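Local coordinates for DNMT2 (Spodoptera frugiperda, PDB 4H0N), which probably methylates cytosine 38 in the anticodon loop of tRNA(Asp), and also cytosines in DNA, using S-adenosyl-L-methionine as methyl donor, at residues 163-175 / 321-333. The protein carries 3 engineered substitutions. Residues are numbered along the deposited sequence; the frame is centred on the assembly and turned at random.
Sequences YCTARRNNLTWPF and VKVISELLKILFE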
ATOM      1  N   TYR A 163      -4.468  -6.056   8.572  1.00 22.32           N
ATOM      2  CA  TYR A 163      -3.128  -6.340   9.077  1.00 23.51           C
ATOM      3  C   TYR A 163      -3.140  -7.451  10.107  1.00 25.68           C
ATOM      4  O   TYR A 163      -4.089  -7.595  10.877  1.00 21.67           O
ATOM      5  CB  TYR A 163      -2.497  -5.102   9.701  1.00 19.06           C
ATOM      6  CG  TYR A 163      -2.287  -3.970   8.734  1.00 24.57           C
ATOM      7  CD1 TYR A 163      -1.133  -3.895   7.964  1.00 22.81           C
ATOM      8  CD2 TYR A 163      -3.244  -2.969   8.588  1.00 26.99           C
ATOM      9  CE1 TYR A 163      -0.935  -2.851   7.081  1.00 22.54           C
ATOM     10  CE2 TYR A 163      -3.056  -1.926   7.703  1.00 17.83           C
ATOM     11  CZ  TYR A 163      -1.898  -1.872   6.956  1.00 22.31           C
ATOM     12  OH  TYR A 163      -1.701  -0.836   6.076  1.00 22.57           O
ATOM     13  N   CYS A 164      -2.067  -8.230  10.119  1.00 26.68           N
ATOM     14  CA  CYS A 164      -1.876  -9.239  11.139  1.00 25.22           C
ATOM     15  C   CYS A 164      -0.446  -9.179  11.664  1.00 24.99           C
ATOM     16  O   CYS A 164       0.510  -9.334  10.904  1.00 27.89           O
ATOM     17  CB  CYS A 164      -2.178 -10.627  10.575  1.00 32.21           C
ATOM     18  SG  CYS A 164      -1.980 -11.954  11.783  1.00 36.68           S
ATOM     19  N   THR A 165      -0.302  -8.921  12.958  1.00 21.18           N
ATOM     20  CA  THR A 165       1.002  -9.003  13.603  1.00 24.18           C
ATOM     21  C   THR A 165       1.087 -10.327  14.354  1.00 23.22           C
ATOM     22  O   THR A 165       0.469 -10.493  15.402  1.00 25.88           O
ATOM     23  CB  THR A 165       1.252  -7.821  14.560  1.00 25.64           C
ATOM     24  OG1 THR A 165       0.098  -7.613  15.382  1.00 21.21           O
ATOM     25  CG2 THR A 165       1.532  -6.550  13.774  1.00 20.59           C
ATOM     26  N   ALA A 166       1.830 -11.277  13.793  1.00 22.96           N
ATOM     27  CA  ALA A 166       1.933 -12.616  14.361  1.00 23.88           C
ATOM     28  C   ALA A 166       3.302 -12.812  14.987  1.00 24.52           C
ATOM     29  O   ALA A 166       4.307 -12.322  14.475  1.00 24.60           O
ATOM     30  CB  ALA A 166       1.673 -13.666  13.303  1.00 24.48           C
ATOM     31  N   ARG A 167       3.333 -13.549  16.088  1.00 25.19           N
ATOM     32  CA  ARG A 167       4.501 -13.586  16.945  1.00 25.90           C
ATOM     33  C   ARG A 167       4.578 -14.924  17.690  1.00 36.29           C
ATOM     34  O   ARG A 167       3.548 -15.505  18.043  1.00 27.04           O
ATOM     35  CB  ARG A 167       4.379 -12.441  17.940  1.00 25.52           C
ATOM     36  CG  ARG A 167       5.644 -12.040  18.618  1.00 26.27           C
ATOM     37  CD  ARG A 167       5.320 -11.023  19.686  1.00 26.16           C
ATOM     38  NE  ARG A 167       6.145 -11.211  20.874  1.00 27.47           N
ATOM     39  CZ  ARG A 167       7.075 -10.357  21.275  1.00 32.45           C
ATOM     40  NH1 ARG A 167       7.293  -9.241  20.590  1.00 31.76           N
ATOM     41  NH2 ARG A 167       7.779 -10.615  22.367  1.00 44.29           N
ATOM     42  N   ARG A 168       5.796 -15.415  17.920  1.00 27.97           N
ATOM     43  CA  ARG A 168       5.993 -16.647  18.688  1.00 29.12           C
ATOM     44  C   ARG A 168       5.639 -16.426  20.151  1.00 29.30           C
ATOM     45  O   ARG A 168       6.021 -15.413  20.742  1.00 29.17           O
ATOM     46  CB  ARG A 168       7.430 -17.153  18.552  1.00 30.36           C
ATOM     47  CG  ARG A 168       7.674 -17.971  17.295  1.00 44.23           C
ATOM     48  CD  ARG A 168       7.600 -19.467  17.573  1.00 52.06           C
ATOM     49  NE  ARG A 168       7.187 -20.230  16.394  1.00 64.13           N
ATOM     50  CZ  ARG A 168       7.944 -20.431  15.316  1.00 63.15           C
ATOM     51  NH1 ARG A 168       9.165 -19.918  15.249  1.00 68.90           N
ATOM     52  NH2 ARG A 168       7.477 -21.143  14.298  1.00 49.78           N
ATOM     53  N   ASN A 169       4.912 -17.372  20.740  1.00 29.82           N
ATOM     54  CA  ASN A 169       4.361 -17.159  22.076  1.00 30.14           C
ATOM     55  C   ASN A 169       5.346 -17.312  23.216  1.00 31.31           C
ATOM     56  O   ASN A 169       5.004 -17.041  24.361  1.00 73.09           O
ATOM     57  CB  ASN A 169       3.111 -18.014  22.329  1.00 42.62           C
ATOM     58  CG  ASN A 169       3.359 -19.506  22.166  1.00 36.91           C
ATOM     59  OD1 ASN A 169       4.491 -19.984  22.251  1.00 39.34           O
ATOM     60  ND2 ASN A 169       2.285 -20.253  21.940  1.00 36.54           N
ATOM     61  N   ASN A 170       6.567 -17.731  22.909  1.00 42.56           N
ATOM     62  CA  ASN A 170       7.582 -17.902  23.946  1.00 44.10           C
ATOM     63  C   ASN A 170       8.452 -16.661  24.120  1.00 48.40           C
ATOM     64  O   ASN A 170       9.409 -16.656  24.894  1.00 52.04           O
ATOM     65  CB  ASN A 170       8.438 -19.135  23.669  1.00 42.54           C
ATOM     66  CG  ASN A 170       8.967 -19.171  22.251  1.00 44.73           C
ATOM     67  OD1 ASN A 170       8.552 -18.382  21.402  1.00 44.24           O
ATOM     68  ND2 ASN A 170       9.877 -20.098  21.982  1.00 47.89           N
ATOM     69  N   LEU A 171       8.106 -15.610  23.389  1.00 47.41           N
ATOM     70  CA  LEU A 171       8.746 -14.319  23.548  1.00 47.08           C
ATOM     71  C   LEU A 171       7.737 -13.431  24.259  1.00 55.21           C
ATOM     72  O   LEU A 171       6.582 -13.341  23.840  1.00 70.14           O
ATOM     73  CB  LEU A 171       9.102 -13.740  22.179  1.00 37.85           C
ATOM     74  CG  LEU A 171       9.598 -14.761  21.150  1.00 38.48           C
ATOM     75  CD1 LEU A 171       9.729 -14.138  19.766  1.00 31.00           C
ATOM     76  CD2 LEU A 171      10.918 -15.377  21.593  1.00 33.64           C
ATOM     77  N   THR A 172       8.162 -12.796  25.343  1.00 44.76           N
ATOM     78  CA  THR A 172       7.259 -12.002  26.168  1.00 41.93           C
ATOM     79  C   THR A 172       6.694 -10.817  25.418  1.00 36.93           C
ATOM     80  O   THR A 172       7.429  -9.885  25.082  1.00 42.40           O
ATOM     81  CB  THR A 172       7.973 -11.457  27.398  1.00 48.35           C
ATOM     82  OG1 THR A 172       9.230 -10.887  27.001  1.00 55.82           O
ATOM     83  CG2 THR A 172       8.201 -12.570  28.407  1.00 42.77           C
ATOM     84  N   TRP A 173       5.385 -10.855  25.179  1.00 31.91           N
ATOM     85  CA  TRP A 173       4.691  -9.796  24.455  1.00 28.96           C
ATOM     86  C   TRP A 173       3.761  -8.999  25.366  1.00 30.16           C
ATOM     87  O   TRP A 173       2.673  -9.466  25.709  1.00 29.46           O
ATOM     88  CB  TRP A 173       3.888 -10.386  23.302  1.00 27.75           C
ATOM     89  CG  TRP A 173       3.581  -9.395  22.217  1.00 34.33           C
ATOM     90  CD1 TRP A 173       4.201  -8.196  21.997  1.00 31.77           C
ATOM     91  CD2 TRP A 173       2.577  -9.519  21.197  1.00 32.36           C
ATOM     92  NE1 TRP A 173       3.645  -7.571  20.905  1.00 32.27           N
ATOM     93  CE2 TRP A 173       2.651  -8.362  20.399  1.00 24.57           C
ATOM     94  CE3 TRP A 173       1.626 -10.498  20.889  1.00 25.36           C
ATOM     95  CZ2 TRP A 173       1.807  -8.158  19.311  1.00 23.58           C
ATOM     96  CZ3 TRP A 173       0.792 -10.294  19.806  1.00 24.48           C
ATOM     97  CH2 TRP A 173       0.887  -9.133  19.031  1.00 25.32           C
ATOM     98  N   PRO A 174       4.184  -7.785  25.746  1.00 29.76           N
ATOM     99  CA  PRO A 174       3.443  -6.883  26.634  1.00 30.46           C
ATOM    100  C   PRO A 174       2.100  -6.465  26.051  1.00 29.41           C
ATOM    101  O   PRO A 174       1.200  -6.091  26.797  1.00 30.18           O
ATOM    102  CB  PRO A 174       4.358  -5.659  26.733  1.00 30.96           C
ATOM    103  CG  PRO A 174       5.712  -6.157  26.356  1.00 31.18           C
ATOM    104  CD  PRO A 174       5.473  -7.209  25.332  1.00 29.91           C
ATOM    105  N   PHE A 175       1.967  -6.531  24.732  1.00 27.90           N
ATOM    106  CA  PHE A 175       0.753  -6.067  24.067  1.00 31.20           C
ATOM    107  C   PHE A 175      -0.496  -6.842  24.477  1.00 30.11           C
ATOM    108  O   PHE A 175      -0.538  -8.061  24.352  1.00 35.92           O
ATOM    109  CB  PHE A 175       0.912  -6.128  22.547  1.00 28.09           C
ATOM    110  CG  PHE A 175      -0.260  -5.565  21.808  1.00 31.45           C
ATOM    111  CD1 PHE A 175      -0.481  -4.201  21.784  1.00 29.34           C
ATOM    112  CD2 PHE A 175      -1.154  -6.395  21.159  1.00 31.66           C
ATOM    113  CE1 PHE A 175      -1.562  -3.674  21.116  1.00 27.84           C
ATOM    114  CE2 PHE A 175      -2.242  -5.870  20.488  1.00 27.84           C
ATOM    115  CZ  PHE A 175      -2.444  -4.509  20.466  1.00 28.62           C
ATOM    116  N   VAL A 321       3.776   3.735   4.591  1.00 16.86           N
ATOM    117  CA  VAL A 321       4.965   3.497   5.397  1.00 17.22           C
ATOM    118  C   VAL A 321       4.742   3.774   6.890  1.00 17.48           C
ATOM    119  O   VAL A 321       5.306   3.094   7.743  1.00 17.59           O
ATOM    120  CB  VAL A 321       6.175   4.296   4.834  1.00 18.01           C
ATOM    121  CG1 VAL A 321       7.340   4.310   5.802  1.00 24.11           C
ATOM    122  CG2 VAL A 321       6.601   3.718   3.497  1.00 18.04           C
ATOM    123  N   LYS A 322       3.892   4.745   7.202  1.00 28.03           N
ATOM    124  CA  LYS A 322       3.671   5.137   8.594  1.00 27.82           C
ATOM    125  C   LYS A 322       2.909   4.098   9.406  1.00 26.23           C
ATOM    126  O   LYS A 322       3.305   3.756  10.519  1.00 35.97           O
ATOM    127  CB  LYS A 322       2.956   6.484   8.663  1.00 26.98           C
ATOM    128  CG  LYS A 322       2.450   6.851  10.039  1.00 19.98           C
ATOM    129  CD  LYS A 322       2.915   8.236  10.422  1.00 45.24           C
ATOM    130  CE  LYS A 322       1.976   8.858  11.441  1.00 47.16           C
ATOM    131  NZ  LYS A 322       2.574  10.020  12.153  1.00 48.88           N
ATOM    132  N   VAL A 323       1.813   3.599   8.851  1.00 25.71           N
ATOM    133  CA  VAL A 323       1.000   2.608   9.541  1.00 26.54           C
ATOM    134  C   VAL A 323       1.809   1.355   9.885  1.00 31.98           C
ATOM    135  O   VAL A 323       1.705   0.825  10.993  1.00 33.67           O
ATOM    136  CB  VAL A 323      -0.238   2.221   8.710  1.00 20.44           C
ATOM    137  CG1 VAL A 323      -1.044   1.146   9.417  1.00 21.93           C
ATOM    138  CG2 VAL A 323      -1.098   3.447   8.452  1.00 23.97           C
ATOM    139  N   ILE A 324       2.629   0.896   8.945  1.00 18.51           N
ATOM    140  CA  ILE A 324       3.411  -0.320   9.159  1.00 21.81           C
ATOM    141  C   ILE A 324       4.494  -0.108  10.212  1.00 25.93           C
ATOM    142  O   ILE A 324       4.759  -0.987  11.038  1.00 26.26           O
ATOM    143  CB  ILE A 324       4.031  -0.828   7.847  1.00 16.27           C
ATOM    144  CG1 ILE A 324       2.925  -1.266   6.895  1.00 15.97           C
ATOM    145  CG2 ILE A 324       4.982  -1.989   8.100  1.00 16.41           C
ATOM    146  CD1 ILE A 324       3.446  -1.808   5.632  1.00 15.99           C
ATOM    147  N   SER A 325       5.104   1.070  10.182  1.00 25.56           N
ATOM    148  CA  SER A 325       6.091   1.442  11.177  1.00 18.46           C
ATOM    149  C   SER A 325       5.466   1.377  12.570  1.00 26.70           C
ATOM    150  O   SER A 325       6.078   0.876  13.521  1.00 22.06           O
ATOM    151  CB  SER A 325       6.622   2.840  10.883  1.00 30.92           C
ATOM    152  OG  SER A 325       7.726   3.151  11.713  1.00 43.98           O
ATOM    153  N   GLU A 326       4.233   1.859  12.687  1.00 19.06           N
ATOM    154  CA  GLU A 326       3.525   1.806  13.964  1.00 19.87           C
ATOM    155  C   GLU A 326       3.177   0.387  14.414  1.00 19.60           C
ATOM    156  O   GLU A 326       3.190   0.098  15.607  1.00 24.08           O
ATOM    157  CB  GLU A 326       2.276   2.690  13.936  1.00 21.74           C
ATOM    158  CG  GLU A 326       2.593   4.175  13.872  1.00 23.51           C
ATOM    159  CD  GLU A 326       3.474   4.635  15.023  1.00 40.28           C
ATOM    160  OE1 GLU A 326       3.150   4.331  16.193  1.00 43.06           O
ATOM    161  OE2 GLU A 326       4.501   5.296  14.757  1.00 48.58           O
ATOM    162  N   LEU A 327       2.862  -0.492  13.466  1.00 49.35           N
ATOM    163  CA  LEU A 327       2.553  -1.884  13.791  1.00 18.54           C
ATOM    164  C   LEU A 327       3.829  -2.641  14.142  1.00 24.18           C
ATOM    165  O   LEU A 327       3.828  -3.498  15.029  1.00 25.02           O
ATOM    166  CB  LEU A 327       1.833  -2.572  12.630  1.00 17.81           C
ATOM    167  CG  LEU A 327       0.400  -2.139  12.318  1.00 17.91           C
ATOM    168  CD1 LEU A 327      -0.058  -2.742  11.009  1.00 17.32           C
ATOM    169  CD2 LEU A 327      -0.544  -2.535  13.433  1.00 18.82           C
ATOM    170  N   LEU A 328       4.915  -2.319  13.441  1.00 18.31           N
ATOM    171  CA  LEU A 328       6.225  -2.890  13.753  1.00 18.60           C
ATOM    172  C   LEU A 328       6.640  -2.582  15.190  1.00 19.66           C
ATOM    173  O   LEU A 328       7.171  -3.453  15.879  1.00 24.39           O
ATOM    174  CB  LEU A 328       7.293  -2.407  12.767  1.00 24.69           C
ATOM    175  CG  LEU A 328       7.293  -3.054  11.379  1.00 27.09           C
ATOM    176  CD1 LEU A 328       8.255  -2.333  10.448  1.00 31.28           C
ATOM    177  CD2 LEU A 328       7.656  -4.519  11.475  1.00 26.20           C
ATOM    178  N   LYS A 329       6.393  -1.353  15.641  1.00 22.67           N
ATOM    179  CA  LYS A 329       6.656  -0.992  17.036  1.00 28.54           C
ATOM    180  C   LYS A 329       5.853  -1.873  17.985  1.00 27.31           C
ATOM    181  O   LYS A 329       6.377  -2.362  18.985  1.00 24.41           O
ATOM    182  CB  LYS A 329       6.332   0.479  17.302  1.00 27.18           C
ATOM    183  CG  LYS A 329       7.255   1.444  16.592  1.00 31.59           C
ATOM    184  CD  LYS A 329       6.794   2.878  16.761  1.00 30.99           C
ATOM    185  CE  LYS A 329       7.459   3.772  15.735  1.00 36.25           C
ATOM    186  NZ  LYS A 329       7.549   5.179  16.203  1.00 45.63           N
ATOM    187  N   ILE A 330       4.584  -2.078  17.659  1.00 21.57           N
ATOM    188  CA  ILE A 330       3.711  -2.896  18.485  1.00 22.16           C
ATOM    189  C   ILE A 330       4.146  -4.362  18.468  1.00 31.72           C
ATOM    190  O   ILE A 330       4.251  -5.003  19.516  1.00 31.27           O
ATOM    191  CB  ILE A 330       2.249  -2.757  18.027  1.00 21.92           C
ATOM    192  CG1 ILE A 330       1.712  -1.383  18.426  1.00 22.83           C
ATOM    193  CG2 ILE A 330       1.383  -3.851  18.618  1.00 22.49           C
ATOM    194  CD1 ILE A 330       0.335  -1.097  17.910  1.00 22.72           C
ATOM    195  N   LEU A 331       4.422  -4.875  17.273  1.00 29.31           N
ATOM    196  CA  LEU A 331       4.813  -6.268  17.094  1.00 20.41           C
ATOM    197  C   LEU A 331       6.074  -6.647  17.877  1.00 29.09           C
ATOM    198  O   LEU A 331       6.220  -7.787  18.322  1.00 31.91           O
ATOM    199  CB  LEU A 331       5.010  -6.568  15.604  1.00 20.76           C
ATOM    200  CG  LEU A 331       5.455  -7.985  15.210  1.00 20.98           C
ATOM    201  CD1 LEU A 331       4.507  -9.037  15.773  1.00 19.86           C
ATOM    202  CD2 LEU A 331       5.580  -8.122  13.700  1.00 18.60           C
ATOM    203  N   PHE A 332       6.979  -5.691  18.053  1.00 21.35           N
ATOM    204  CA  PHE A 332       8.276  -5.975  18.657  1.00 22.07           C
ATOM    205  C   PHE A 332       8.406  -5.499  20.102  1.00 32.48           C
ATOM    206  O   PHE A 332       9.457  -5.664  20.723  1.00 33.68           O
ATOM    207  CB  PHE A 332       9.403  -5.391  17.801  1.00 21.79           C
ATOM    208  CG  PHE A 332       9.633  -6.140  16.518  1.00 34.84           C
ATOM    209  CD1 PHE A 332      10.725  -6.985  16.380  1.00 35.05           C
ATOM    210  CD2 PHE A 332       8.750  -6.017  15.455  1.00 23.07           C
ATOM    211  CE1 PHE A 332      10.936  -7.685  15.199  1.00 29.38           C
ATOM    212  CE2 PHE A 332       8.958  -6.713  14.279  1.00 24.08           C
ATOM    213  CZ  PHE A 332      10.052  -7.546  14.149  1.00 19.80           C
ATOM    214  N   GLU A 333       7.343  -4.918  20.646  1.00 34.21           N
ATOM    215  CA  GLU A 333       7.399  -4.450  22.022  1.00 42.82           C
ATOM    216  C   GLU A 333       7.328  -5.634  22.987  1.00 45.73           C
ATOM    217  O   GLU A 333       8.339  -6.053  23.557  1.00 44.38           O
ATOM    218  CB  GLU A 333       6.277  -3.450  22.308  1.00 26.30           C
ATOM    219  CG  GLU A 333       4.942  -4.095  22.616  1.00 38.38           C
ATOM    220  CD  GLU A 333       3.805  -3.088  22.679  1.00 39.62           C
ATOM    221  OE1 GLU A 333       2.794  -3.379  23.354  1.00 44.29           O
ATOM    222  OE2 GLU A 333       3.915  -2.013  22.051  1.00 37.28           O
TER
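The indole of Trp173 meets the helix 321-332 edge-on, its NE1 aimed at Ile330 O, while CB of Phe175 lies over one ring face and CD of Arg167 over the other. Two other rings each take a CH-pi contact over one face: Leu327 CD1 on Tyr163, 3.8 Å from the ring centroid, and Ile330 CG2 on Phe175, whose edge faces Glu333 OE1. Helix 321-332 packs here on the Rossmann-like sheet of a class I-like methyltransferase, nearly parallel to strand 163-168 (24° between the axes of these segments), and the Ile324 side chain, about 7 Å from the bound S-adenosyl-L-homocysteine, places it beside the cofactor pocket. Leu331, its CG anti to the backbone N (chi1 179°), brings CD1 to within 3.7 Å of Thr165 CB. Phe332 stacks on Tyr114 of the adjacent strand 114-119. An alanine in place of Trp173 would probably leave Ile330 O without its indole donor and Arg167 CD without the ring beside it. Two side-chain donors grip the last turn. Trp173 NE1 to Ile330 O is nearly straight (3.0 Å, 169°); the backbone N of Glu333 reaches that oxygen from the opposite face of its carbonyl plane. Arg167 NH1, with the acceptor in its guanidinium plane, donates to Leu331 O at 2.9 Å.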